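Pectinesterase A (Erwinia chrysanthemi, PDB 2NTP) hydrolyses the methyl esters of pectin's galacturonosyl units, releasing methanol, probably the first step in maceration and soft-rotting of plant tissue. Local coordinates at residues Pro29-Val43 with Arg52-Val66. Sequence-based numbering, arbitrary orientation.
Sequences PAGSTPFVILIKNGV and RNNLHLKGESRNGAV
Ile-37 CD1 rests against two leucine methyls, 3.8 Å from both Leu-55 CD1 and Leu-57 CD2, inside the first turns of the right-handed parallel beta-helix of pectinesterases. With CG1 beside the backbone N (chi1 -56°), Ile-37 brings that methyl into the plane of the Phe-35 ring, at its edge; Leu-55 CD1 touches Phe-35 CD2. Helix 21-26 covers this apolar face through Ala-24 and Ile-25. Strands 35-39 and 55-59 run parallel in register, their axes 22° apart, and Ile-37 N bonds to His-56 O while Ile-37 O accepts from Lys-58 N. On the other face His-56 NE2 donates almost straight to Asn-54 OD1 (2.7 Å), while ND1 is hydrogen-bonded to Ser-99 OG, so the ring is held at both nitrogens. Asn-54 ND2 reaches across to Ser-32 O at 2.9 Å. At the far end the Asn-41 amide stacks on the Glu-60 carboxylate, planes 3° apart, while Glu-60 OE1 receives Asn-41 N at 2.8 Å. At the N-terminal end of the pair, the extended Arg-52 ties down the loop before strand 35-39: NE (2.9 Å) and NH2 share Pro-29 O side-on, NH1 (2.8 Å) and NH2 share Thr-33 O end-on, and Gly-31 O sits 3.4 Å above the guanidinium centre, with Phe-35 CB over the opposite face.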
# COMPACT_ATOMS: atom_id res chain seq x y z
N PRO A 29 -16.14 5.18 -22.87
CA PRO A 29 -16.00 6.35 -23.74
C PRO A 29 -15.00 7.34 -23.16
O PRO A 29 -14.88 7.46 -21.93
CB PRO A 29 -17.41 6.96 -23.75
CG PRO A 29 -18.09 6.42 -22.54
CD PRO A 29 -17.52 5.05 -22.35
N ALA A 30 -14.26 8.02 -24.03
CA ALA A 30 -13.32 9.05 -23.60
C ALA A 30 -14.05 10.16 -22.85
O ALA A 30 -15.14 10.57 -23.24
CB ALA A 30 -12.58 9.63 -24.80
N GLY A 31 -13.45 10.63 -21.76
CA GLY A 31 -14.06 11.68 -20.94
C GLY A 31 -14.05 11.37 -19.45
O GLY A 31 -13.21 10.61 -18.96
N SER A 32 -15.00 11.97 -18.73
CA SER A 32 -14.99 11.94 -17.27
C SER A 32 -16.34 11.70 -16.61
O SER A 32 -16.49 11.89 -15.39
CB SER A 32 -14.36 13.22 -16.72
OG SER A 32 -15.02 14.37 -17.25
N THR A 33 -17.33 11.27 -17.40
CA THR A 33 -18.59 10.75 -16.88
C THR A 33 -18.30 9.46 -16.11
O THR A 33 -17.36 8.74 -16.46
CB THR A 33 -19.61 10.48 -18.01
OG1 THR A 33 -18.98 9.75 -19.07
CG2 THR A 33 -20.17 11.78 -18.55
N PRO A 34 -19.08 9.16 -15.05
CA PRO A 34 -18.83 7.93 -14.30
C PRO A 34 -18.94 6.67 -15.17
O PRO A 34 -19.85 6.56 -16.01
CB PRO A 34 -19.92 7.93 -13.22
CG PRO A 34 -20.94 8.91 -13.69
CD PRO A 34 -20.21 9.93 -14.50
N PHE A 35 -18.00 5.75 -14.99
CA PHE A 35 -18.03 4.46 -15.68
C PHE A 35 -17.82 3.37 -14.65
O PHE A 35 -16.78 3.33 -13.98
CB PHE A 35 -16.96 4.40 -16.77
CG PHE A 35 -17.16 3.29 -17.76
CD1 PHE A 35 -18.02 3.46 -18.84
CD2 PHE A 35 -16.49 2.07 -17.63
CE1 PHE A 35 -18.22 2.44 -19.77
CE2 PHE A 35 -16.68 1.05 -18.55
CZ PHE A 35 -17.55 1.23 -19.63
N VAL A 36 -18.82 2.50 -14.51
CA VAL A 36 -18.85 1.49 -13.45
C VAL A 36 -18.82 0.08 -14.04
O VAL A 36 -19.66 -0.28 -14.87
CB VAL A 36 -20.11 1.66 -12.55
CG1 VAL A 36 -20.02 0.77 -11.32
CG2 VAL A 36 -20.30 3.12 -12.16
N ILE A 37 -17.84 -0.71 -13.59
CA ILE A 37 -17.64 -2.06 -14.09
C ILE A 37 -17.86 -3.09 -12.99
O ILE A 37 -17.22 -3.03 -11.93
CB ILE A 37 -16.23 -2.23 -14.71
CG1 ILE A 37 -16.01 -1.19 -15.81
CG2 ILE A 37 -16.03 -3.66 -15.24
CD1 ILE A 37 -14.55 -1.03 -16.25
N LEU A 38 -18.76 -4.04 -13.24
CA LEU A 38 -18.96 -5.16 -12.33
C LEU A 38 -18.01 -6.27 -12.75
O LEU A 38 -17.94 -6.63 -13.94
CB LEU A 38 -20.41 -5.66 -12.34
CG LEU A 38 -20.75 -6.89 -11.49
CD1 LEU A 38 -20.62 -6.62 -9.99
CD2 LEU A 38 -22.16 -7.40 -11.82
N ILE A 39 -17.27 -6.80 -11.79
CA ILE A 39 -16.36 -7.92 -12.03
C ILE A 39 -16.86 -9.15 -11.28
O ILE A 39 -16.79 -9.20 -10.05
CB ILE A 39 -14.90 -7.56 -11.62
CG1 ILE A 39 -14.42 -6.30 -12.34
CG2 ILE A 39 -13.97 -8.73 -11.89
CD1 ILE A 39 -13.16 -5.67 -11.73
N LYS A 40 -17.38 -10.13 -12.01
CA LYS A 40 -17.86 -11.37 -11.39
C LYS A 40 -16.70 -12.21 -10.84
O LYS A 40 -15.56 -12.06 -11.30
CB LYS A 40 -18.69 -12.20 -12.39
CG LYS A 40 -19.98 -11.52 -12.84
CD LYS A 40 -21.07 -11.63 -11.78
CE LYS A 40 -22.45 -11.36 -12.36
NZ LYS A 40 -22.93 -12.48 -13.22
N ASN A 41 -17.00 -13.07 -9.87
CA ASN A 41 -16.00 -13.92 -9.21
C ASN A 41 -15.09 -14.64 -10.20
O ASN A 41 -15.54 -15.15 -11.23
CB ASN A 41 -16.67 -14.95 -8.29
CG ASN A 41 -17.21 -14.33 -7.01
OD1 ASN A 41 -16.70 -13.32 -6.53
ND2 ASN A 41 -18.25 -14.94 -6.45
N GLY A 42 -13.80 -14.66 -9.87
CA GLY A 42 -12.79 -15.29 -10.70
C GLY A 42 -11.44 -14.66 -10.42
O GLY A 42 -11.37 -13.59 -9.80
N VAL A 43 -10.38 -15.33 -10.85
CA VAL A 43 -9.02 -14.80 -10.73
C VAL A 43 -8.61 -14.28 -12.11
O VAL A 43 -8.46 -15.05 -13.07
CB VAL A 43 -8.01 -15.85 -10.21
CG1 VAL A 43 -6.60 -15.28 -10.14
CG2 VAL A 43 -8.44 -16.36 -8.84
N ARG A 52 -8.18 6.89 -16.95
CA ARG A 52 -9.47 7.55 -17.12
C ARG A 52 -10.04 7.98 -15.78
O ARG A 52 -10.17 7.17 -14.85
CB ARG A 52 -10.46 6.64 -17.84
CG ARG A 52 -11.69 7.38 -18.35
CD ARG A 52 -12.79 6.41 -18.70
NE ARG A 52 -13.96 7.09 -19.25
CZ ARG A 52 -14.91 7.66 -18.52
NH1 ARG A 52 -14.83 7.68 -17.19
NH2 ARG A 52 -15.95 8.23 -19.12
N ASN A 53 -10.39 9.26 -15.70
CA ASN A 53 -11.04 9.82 -14.51
C ASN A 53 -12.43 9.23 -14.30
O ASN A 53 -13.12 8.88 -15.26
CB ASN A 53 -11.15 11.34 -14.64
CG ASN A 53 -9.79 12.04 -14.61
OD1 ASN A 53 -8.82 11.54 -14.02
ND2 ASN A 53 -9.72 13.21 -15.23
N ASN A 54 -12.84 9.13 -13.03
CA ASN A 54 -14.20 8.72 -12.67
C ASN A 54 -14.52 7.28 -13.08
O ASN A 54 -15.65 6.97 -13.47
CB ASN A 54 -15.21 9.72 -13.26
CG ASN A 54 -16.44 9.93 -12.39
OD1 ASN A 54 -16.63 9.28 -11.36
ND2 ASN A 54 -17.30 10.86 -12.82
N LEU A 55 -13.52 6.41 -13.00
CA LEU A 55 -13.69 4.98 -13.26
C LEU A 55 -13.86 4.24 -11.95
O LEU A 55 -13.18 4.55 -10.97
CB LEU A 55 -12.50 4.41 -14.04
CG LEU A 55 -12.52 2.89 -14.25
CD1 LEU A 55 -13.59 2.49 -15.27
CD2 LEU A 55 -11.16 2.37 -14.65
N HIS A 56 -14.76 3.26 -11.95
CA HIS A 56 -15.16 2.54 -10.73
C HIS A 56 -15.31 1.05 -10.99
O HIS A 56 -16.02 0.62 -11.90
CB HIS A 56 -16.45 3.14 -10.17
CG HIS A 56 -16.41 4.63 -10.06
ND1 HIS A 56 -15.90 5.28 -8.96
CD2 HIS A 56 -16.77 5.59 -10.94
CE1 HIS A 56 -15.97 6.58 -9.16
NE2 HIS A 56 -16.48 6.80 -10.36
N LEU A 57 -14.60 0.26 -10.18
CA LEU A 57 -14.65 -1.20 -10.26
C LEU A 57 -15.38 -1.74 -9.04
O LEU A 57 -15.13 -1.29 -7.92
CB LEU A 57 -13.24 -1.80 -10.34
CG LEU A 57 -12.28 -1.28 -11.41
CD1 LEU A 57 -10.92 -1.96 -11.30
CD2 LEU A 57 -12.86 -1.47 -12.82
N LYS A 58 -16.29 -2.68 -9.27
CA LYS A 58 -17.01 -3.36 -8.20
C LYS A 58 -16.95 -4.87 -8.42
O LYS A 58 -17.49 -5.37 -9.40
CB LYS A 58 -18.47 -2.89 -8.13
CG LYS A 58 -19.24 -3.43 -6.94
CD LYS A 58 -20.67 -2.91 -6.90
CE LYS A 58 -21.46 -3.51 -5.74
NZ LYS A 58 -22.81 -2.87 -5.59
N GLY A 59 -16.28 -5.57 -7.51
CA GLY A 59 -16.20 -7.02 -7.57
C GLY A 59 -17.43 -7.66 -6.96
O GLY A 59 -18.11 -7.05 -6.13
N GLU A 60 -17.72 -8.89 -7.39
CA GLU A 60 -18.84 -9.66 -6.87
C GLU A 60 -18.70 -9.94 -5.37
O GLU A 60 -19.68 -9.92 -4.63
CB GLU A 60 -19.00 -10.97 -7.66
CG GLU A 60 -20.14 -11.88 -7.16
CD GLU A 60 -20.41 -13.07 -8.08
OE1 GLU A 60 -19.74 -13.22 -9.12
OE2 GLU A 60 -21.33 -13.85 -7.74
N SER A 61 -17.46 -10.19 -4.94
CA SER A 61 -17.13 -10.44 -3.54
C SER A 61 -15.64 -10.20 -3.36
O SER A 61 -14.86 -10.45 -4.29
CB SER A 61 -17.48 -11.87 -3.13
OG SER A 61 -16.63 -12.81 -3.79
N ARG A 62 -15.24 -9.70 -2.20
CA ARG A 62 -13.82 -9.55 -1.88
C ARG A 62 -13.11 -10.90 -1.92
O ARG A 62 -12.01 -11.02 -2.46
CB ARG A 62 -13.63 -8.90 -0.52
CG ARG A 62 -12.20 -8.41 -0.28
CD ARG A 62 -12.09 -7.67 1.02
NE ARG A 62 -11.79 -8.54 2.15
CZ ARG A 62 -11.74 -8.13 3.41
NH1 ARG A 62 -11.99 -6.85 3.71
NH2 ARG A 62 -11.44 -8.98 4.38
N ASN A 63 -13.74 -11.93 -1.34
CA ASN A 63 -13.15 -13.27 -1.30
C ASN A 63 -12.91 -13.88 -2.69
O ASN A 63 -11.92 -14.58 -2.89
CB ASN A 63 -14.02 -14.21 -0.46
CG ASN A 63 -13.80 -14.06 1.05
OD1 ASN A 63 -14.46 -14.73 1.85
ND2 ASN A 63 -12.87 -13.20 1.45
N GLY A 64 -13.81 -13.60 -3.63
CA GLY A 64 -13.85 -14.30 -4.92
C GLY A 64 -13.46 -13.56 -6.19
O GLY A 64 -13.18 -14.19 -7.22
N ALA A 65 -13.47 -12.22 -6.14
CA ALA A 65 -13.11 -11.41 -7.29
C ALA A 65 -11.68 -10.90 -7.10
O ALA A 65 -11.44 -10.01 -6.29
CB ALA A 65 -14.08 -10.26 -7.48
N VAL A 66 -10.75 -11.49 -7.85
CA VAL A 66 -9.31 -11.26 -7.63
C VAL A 66 -8.63 -10.77 -8.91
O VAL A 66 -8.82 -11.34 -9.99
CB VAL A 66 -8.58 -12.55 -7.14
CG1 VAL A 66 -7.11 -12.28 -6.83
CG2 VAL A 66 -9.26 -13.13 -5.90
O HOH W 1 -17.13 9.46 -21.36
O HOH W 2 -10.59 11.03 -18.07